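Local coordinates for water stress and hypersensitive response domain-containing protein (Archaeoglobus fulgidus DSM 4304, PDB 3BUT) that is of unknown function but probably binds lipid, as a member of the late embryogenesis abundant (LEA_2) family with a water stress and hypersensitive response domain, at residues Y41-A51 against S72-W83. The protein carries 4 engineered substitutions. Sequence-based numbering, arbitrary orientation. Where two conformers were deposited one is given.
Sequences YTIEMNGVKVA and SLRLNNSFLREW. Engineered in segment 72-83: Leu80 (natural residue Ile).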
loop_
_atom_site.group_PDB
_atom_site.type_symbol
_atom_site.label_atom_id
_atom_site.label_comp_id
_atom_site.label_asym_id
_atom_site.label_seq_id
_atom_site.Cartn_x
_atom_site.Cartn_y
_atom_site.Cartn_z
ATOM N N TYR A 41 12.323 10.143 15.041
ATOM C CA TYR A 41 11.075 9.431 14.784
ATOM C C TYR A 41 11.297 8.041 14.247
ATOM O O TYR A 41 12.283 7.786 13.559
ATOM C CB TYR A 41 10.148 10.230 13.860
ATOM C CG TYR A 41 10.687 10.459 12.474
ATOM C CD1 TYR A 41 11.529 11.531 12.202
ATOM C CD2 TYR A 41 10.345 9.609 11.424
ATOM C CE1 TYR A 41 12.028 11.743 10.931
ATOM C CE2 TYR A 41 10.839 9.814 10.150
ATOM C CZ TYR A 41 11.677 10.882 9.910
ATOM O OH TYR A 41 12.170 11.086 8.642
ATOM N N THR A 42 10.384 7.136 14.593
ATOM C CA THR A 42 10.349 5.784 14.032
ATOM C C THR A 42 8.924 5.402 13.670
ATOM O O THR A 42 7.979 5.765 14.371
ATOM C CB THR A 42 10.924 4.677 14.989
ATOM O OG1 THR A 42 10.143 4.595 16.188
ATOM C CG2 THR A 42 12.373 4.924 15.354
ATOM N N ILE A 43 8.769 4.681 12.564
ATOM C CA ILE A 43 7.498 4.042 12.229
ATOM C C ILE A 43 7.736 2.554 11.971
ATOM O O ILE A 43 8.522 2.189 11.103
ATOM C CB ILE A 43 6.802 4.690 11.011
ATOM C CG1 ILE A 43 6.525 6.182 11.272
ATOM C CG2 ILE A 43 5.498 3.950 10.685
ATOM C CD1 ILE A 43 5.983 6.941 10.078
ATOM N N GLU A 44 7.085 1.703 12.758
ATOM C CA GLU A 44 7.156 0.262 12.558
ATOM C C GLU A 44 5.803 -0.253 12.121
ATOM O O GLU A 44 4.770 0.172 12.633
ATOM C CB GLU A 44 7.625 -0.465 13.825
ATOM C CG GLU A 44 9.082 -0.231 14.175
ATOM C CD GLU A 44 9.641 -1.250 15.154
ATOM O OE1 GLU A 44 9.149 -2.399 15.186
ATOM O OE2 GLU A 44 10.591 -0.900 15.884
HETATM N N MSE A 45 5.820 -1.152 11.142
HETATM C CA MSE A 45 4.616 -1.777 10.613
HETATM C C MSE A 45 4.871 -3.286 10.559
HETATM O O MSE A 45 5.726 -3.743 9.799
HETATM C CB MSE A 45 4.292 -1.214 9.224
HETATM C CG MSE A 45 4.040 0.296 9.193
HETATM SE SE MSE A 45 3.809 1.035 7.410
HETATM C CE MSE A 45 1.937 0.579 7.111
ATOM N N ASN A 46 4.145 -4.038 11.389
ATOM C CA ASN A 46 4.388 -5.477 11.645
ATOM C C ASN A 46 5.838 -5.874 11.954
ATOM O O ASN A 46 6.299 -6.935 11.530
ATOM C CB ASN A 46 3.866 -6.346 10.498
ATOM C CG ASN A 46 2.388 -6.179 10.253
ATOM O OD1 ASN A 46 1.604 -5.958 11.180
ATOM N ND2 ASN A 46 1.990 -6.309 8.992
ATOM N N GLY A 47 6.552 -5.028 12.687
ATOM C CA GLY A 47 7.954 -5.291 12.991
ATOM C C GLY A 47 8.933 -4.990 11.866
ATOM O O GLY A 47 10.118 -5.280 11.987
ATOM N N VAL A 48 8.447 -4.428 10.762
ATOM C CA VAL A 48 9.329 -3.846 9.753
ATOM C C VAL A 48 9.489 -2.362 10.086
ATOM O O VAL A 48 8.500 -1.641 10.199
ATOM C CB VAL A 48 8.765 -4.001 8.318
ATOM C CG1 VAL A 48 9.718 -3.400 7.290
ATOM C CG2 VAL A 48 8.497 -5.462 7.995
ATOM N N LYS A 49 10.728 -1.915 10.260
ATOM C CA LYS A 49 10.998 -0.509 10.551
ATOM C C LYS A 49 11.053 0.303 9.259
ATOM O O LYS A 49 12.102 0.407 8.621
ATOM C CB LYS A 49 12.291 -0.359 11.354
ATOM C CG LYS A 49 12.468 1.007 11.998
ATOM C CD LYS A 49 13.406 0.961 13.201
ATOM C CE LYS A 49 14.865 0.789 12.794
ATOM N NZ LYS A 49 15.764 0.838 13.985
ATOM N N VAL A 50 9.911 0.878 8.892
ATOM C CA VAL A 50 9.745 1.559 7.603
ATOM C C VAL A 50 10.215 3.022 7.609
ATOM O O VAL A 50 10.414 3.617 6.547
ATOM C CB VAL A 50 8.286 1.454 7.070
ATOM C CG1 VAL A 50 7.885 0.005 6.870
ATOM C CG2 VAL A 50 7.321 2.130 8.008
ATOM N N ALA A 51 10.381 3.590 8.804
ATOM C CA ALA A 51 10.927 4.938 8.980
ATOM C C ALA A 51 11.746 5.016 10.263
ATOM O O ALA A 51 11.375 4.437 11.286
ATOM C CB ALA A 51 9.814 5.975 9.001
ATOM N N SER A 72 7.796 16.291 10.869
ATOM C CA SER A 72 7.756 15.713 9.542
ATOM C C SER A 72 8.277 14.289 9.605
ATOM O O SER A 72 9.457 14.065 9.864
ATOM C CB SER A 72 8.599 16.551 8.581
ATOM O OG SER A 72 8.614 15.981 7.286
ATOM N N LEU A 73 7.390 13.330 9.374
ATOM C CA LEU A 73 7.748 11.923 9.440
ATOM C C LEU A 73 7.806 11.367 8.035
ATOM O O LEU A 73 6.775 11.233 7.379
ATOM C CB LEU A 73 6.725 11.149 10.274
ATOM C CG LEU A 73 6.137 11.819 11.522
ATOM C CD1 LEU A 73 4.969 11.012 12.055
ATOM C CD2 LEU A 73 7.182 12.019 12.605
ATOM N N ARG A 74 9.012 11.047 7.572
ATOM C CA ARG A 74 9.211 10.584 6.203
ATOM C C ARG A 74 9.444 9.082 6.117
ATOM O O ARG A 74 10.216 8.518 6.887
ATOM C CB ARG A 74 10.359 11.339 5.529
ATOM C CG ARG A 74 10.084 12.824 5.308
ATOM C CD ARG A 74 11.347 13.563 4.882
ATOM N NE ARG A 74 11.256 14.996 5.152
ATOM C CZ ARG A 74 11.566 15.570 6.314
ATOM N NH1 ARG A 74 11.442 16.884 6.454
ATOM N NH2 ARG A 74 11.989 14.839 7.341
ATOM N N LEU A 75 8.770 8.449 5.162
ATOM C CA LEU A 75 8.902 7.020 4.925
ATOM C C LEU A 75 9.591 6.757 3.595
ATOM O O LEU A 75 9.078 7.126 2.537
ATOM C CB LEU A 75 7.534 6.330 4.927
ATOM C CG LEU A 75 6.651 6.369 6.170
ATOM C CD1 LEU A 75 5.680 7.518 6.096
ATOM C CD2 LEU A 75 5.890 5.071 6.254
ATOM N N ASN A 76 10.760 6.128 3.667
ATOM C CA ASN A 76 11.436 5.586 2.496
ATOM C C ASN A 76 10.640 4.375 2.006
ATOM O O ASN A 76 10.396 3.434 2.773
ATOM C CB ASN A 76 12.880 5.205 2.860
ATOM C CG ASN A 76 13.617 4.490 1.731
ATOM O OD1 ASN A 76 14.155 3.401 1.929
ATOM N ND2 ASN A 76 13.649 5.102 0.549
ATOM N N ASN A 77 10.239 4.402 0.739
ATOM C CA ASN A 77 9.359 3.376 0.192
ATOM C C ASN A 77 10.001 2.002 0.031
ATOM O O ASN A 77 9.309 0.984 -0.012
ATOM C CB ASN A 77 8.762 3.836 -1.139
ATOM C CG ASN A 77 8.117 5.206 -1.045
ATOM O OD1 ASN A 77 7.360 5.485 -0.116
ATOM N ND2 ASN A 77 8.415 6.068 -2.010
ATOM N N SER A 78 11.327 1.980 -0.059
ATOM C CA SER A 78 12.074 0.720 -0.166
ATOM C C SER A 78 11.891 -0.168 1.075
ATOM O O SER A 78 11.818 -1.395 0.969
ATOM C CB SER A 78 13.559 0.993 -0.414
ATOM O OG SER A 78 14.277 -0.217 -0.582
ATOM N N PHE A 79 11.819 0.464 2.245
ATOM C CA PHE A 79 11.458 -0.223 3.481
ATOM C C PHE A 79 9.951 -0.493 3.557
ATOM O O PHE A 79 9.522 -1.403 4.265
ATOM C CB PHE A 79 11.907 0.583 4.701
ATOM C CG PHE A 79 13.148 0.051 5.372
ATOM C CD1 PHE A 79 13.141 -1.196 5.997
ATOM C CD2 PHE A 79 14.314 0.809 5.405
ATOM C CE1 PHE A 79 14.283 -1.687 6.629
ATOM C CE2 PHE A 79 15.462 0.326 6.034
ATOM C CZ PHE A 79 15.445 -0.924 6.647
ATOM N N LEU A 80 9.155 0.299 2.836
ATOM C CA LEU A 80 7.708 0.088 2.775
ATOM C C LEU A 80 7.331 -1.093 1.900
ATOM O O LEU A 80 6.289 -1.705 2.118
ATOM C CB LEU A 80 6.979 1.334 2.285
ATOM C CG LEU A 80 6.272 2.209 3.314
ATOM C CD1 LEU A 80 6.003 3.573 2.712
ATOM C CD2 LEU A 80 4.973 1.555 3.767
ATOM N N ARG A 81 8.180 -1.415 0.924
ATOM C CA ARG A 81 7.936 -2.549 0.023
ATOM C C ARG A 81 8.172 -3.912 0.681
ATOM O O ARG A 81 7.740 -4.944 0.150
ATOM C CB ARG A 81 8.782 -2.445 -1.248
ATOM C CG ARG A 81 8.340 -1.371 -2.234
ATOM C CD ARG A 81 9.222 -1.350 -3.489
ATOM N NE ARG A 81 10.639 -1.100 -3.202
ATOM C CZ ARG A 81 11.606 -2.013 -3.289
ATOM N NH1 ARG A 81 11.331 -3.259 -3.655
ATOM N NH2 ARG A 81 12.858 -1.679 -3.004
ATOM N N GLU A 82 8.872 -3.931 1.810
ATOM C CA GLU A 82 9.048 -5.185 2.532
ATOM C C GLU A 82 8.033 -5.333 3.659
ATOM O O GLU A 82 7.953 -6.380 4.292
ATOM C CB GLU A 82 10.494 -5.397 3.000
ATOM C CG GLU A 82 11.084 -4.303 3.866
ATOM C CD GLU A 82 12.493 -4.627 4.324
ATOM O OE1 GLU A 82 13.310 -5.072 3.485
ATOM O OE2 GLU A 82 12.786 -4.431 5.524
ATOM N N TRP A 83 7.247 -4.284 3.884
ATOM C CA TRP A 83 6.117 -4.357 4.806
ATOM C C TRP A 83 4.984 -5.120 4.139
ATOM O O TRP A 83 4.310 -5.925 4.776
ATOM C CB TRP A 83 5.634 -2.959 5.235
ATOM C CG TRP A 83 4.150 -2.921 5.528
ATOM C CD1 TRP A 83 3.525 -3.395 6.643
ATOM C CD2 TRP A 83 3.110 -2.434 4.666
ATOM N NE1 TRP A 83 2.171 -3.216 6.540
ATOM C CE2 TRP A 83 1.886 -2.633 5.337
ATOM C CE3 TRP A 83 3.098 -1.847 3.393
ATOM C CZ2 TRP A 83 0.660 -2.265 4.784
ATOM C CZ3 TRP A 83 1.880 -1.477 2.845
ATOM C CH2 TRP A 83 0.677 -1.685 3.543
#
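Tyr41, Met45 and Val50 pack against Leu73, Trp83 and Leu75 in a largely apolar contact of a hairpin with the end of a strand from the other sheet and the helical turn that follows it. The hairpin 41-51 belongs to the four-stranded sheet. Strand 72-76 is the outermost strand, within this chain, of the three-stranded one and leads into a short, weakly bonded helical turn near 77-80 and on to Trp83. Strands 41-45 and 72-76 cross at -47°, their axes 7.8 Å apart.

At one end the Tyr41 ring lies against the backbone of the facing strand. Its chi1 of 64° sets CG between the backbone N and carbonyl carbon, which lays the ring against Leu73 and Arg74. Leu73 CA sits over one ring face, 4.0 Å from the centroid, a CH-pi contact. Leu73 CD2 touches Tyr41 CB. The hydroxyl OH accepts a weak hydrogen bond from Arg74 N at 3.3 Å. A leucine in place of Tyr41 would probably leave Arg74 N without this acceptor and open a gap over Leu73.

In the middle, Ile43 CD1 meets Leu75 CG at 4.0 Å, the two side chains crossing at about a right angle. Val50 CG2 lies beside Leu75 CD2, and Val50 CG1 touches Phe79 O. Lys49 O lies over one face of the Phe79 ring, 3.2 Å from Phe79 CD1.

At the hairpin end, SE of selenomethionine Met45 lies over the five-membered ring of Trp83, a Met-aromatic contact, and the bend at chi3 (81°) brings CE over the same ring face. SE is 4.4 Å from that centroid and also touches CD2 of the engineered Leu80. Trp83 NE1 bonds to Thr94 OG1, and Phe122 packs on both Met45 and Trp83.

A type I' turn, Met45 to Val48, closes the hairpin. Val50 and Ala51 opposite Ile43 form a classic beta bulge. Two antiparallel sheets packed through apolar side chains are consistent with the E-set beta-sandwich of LEA_2 proteins.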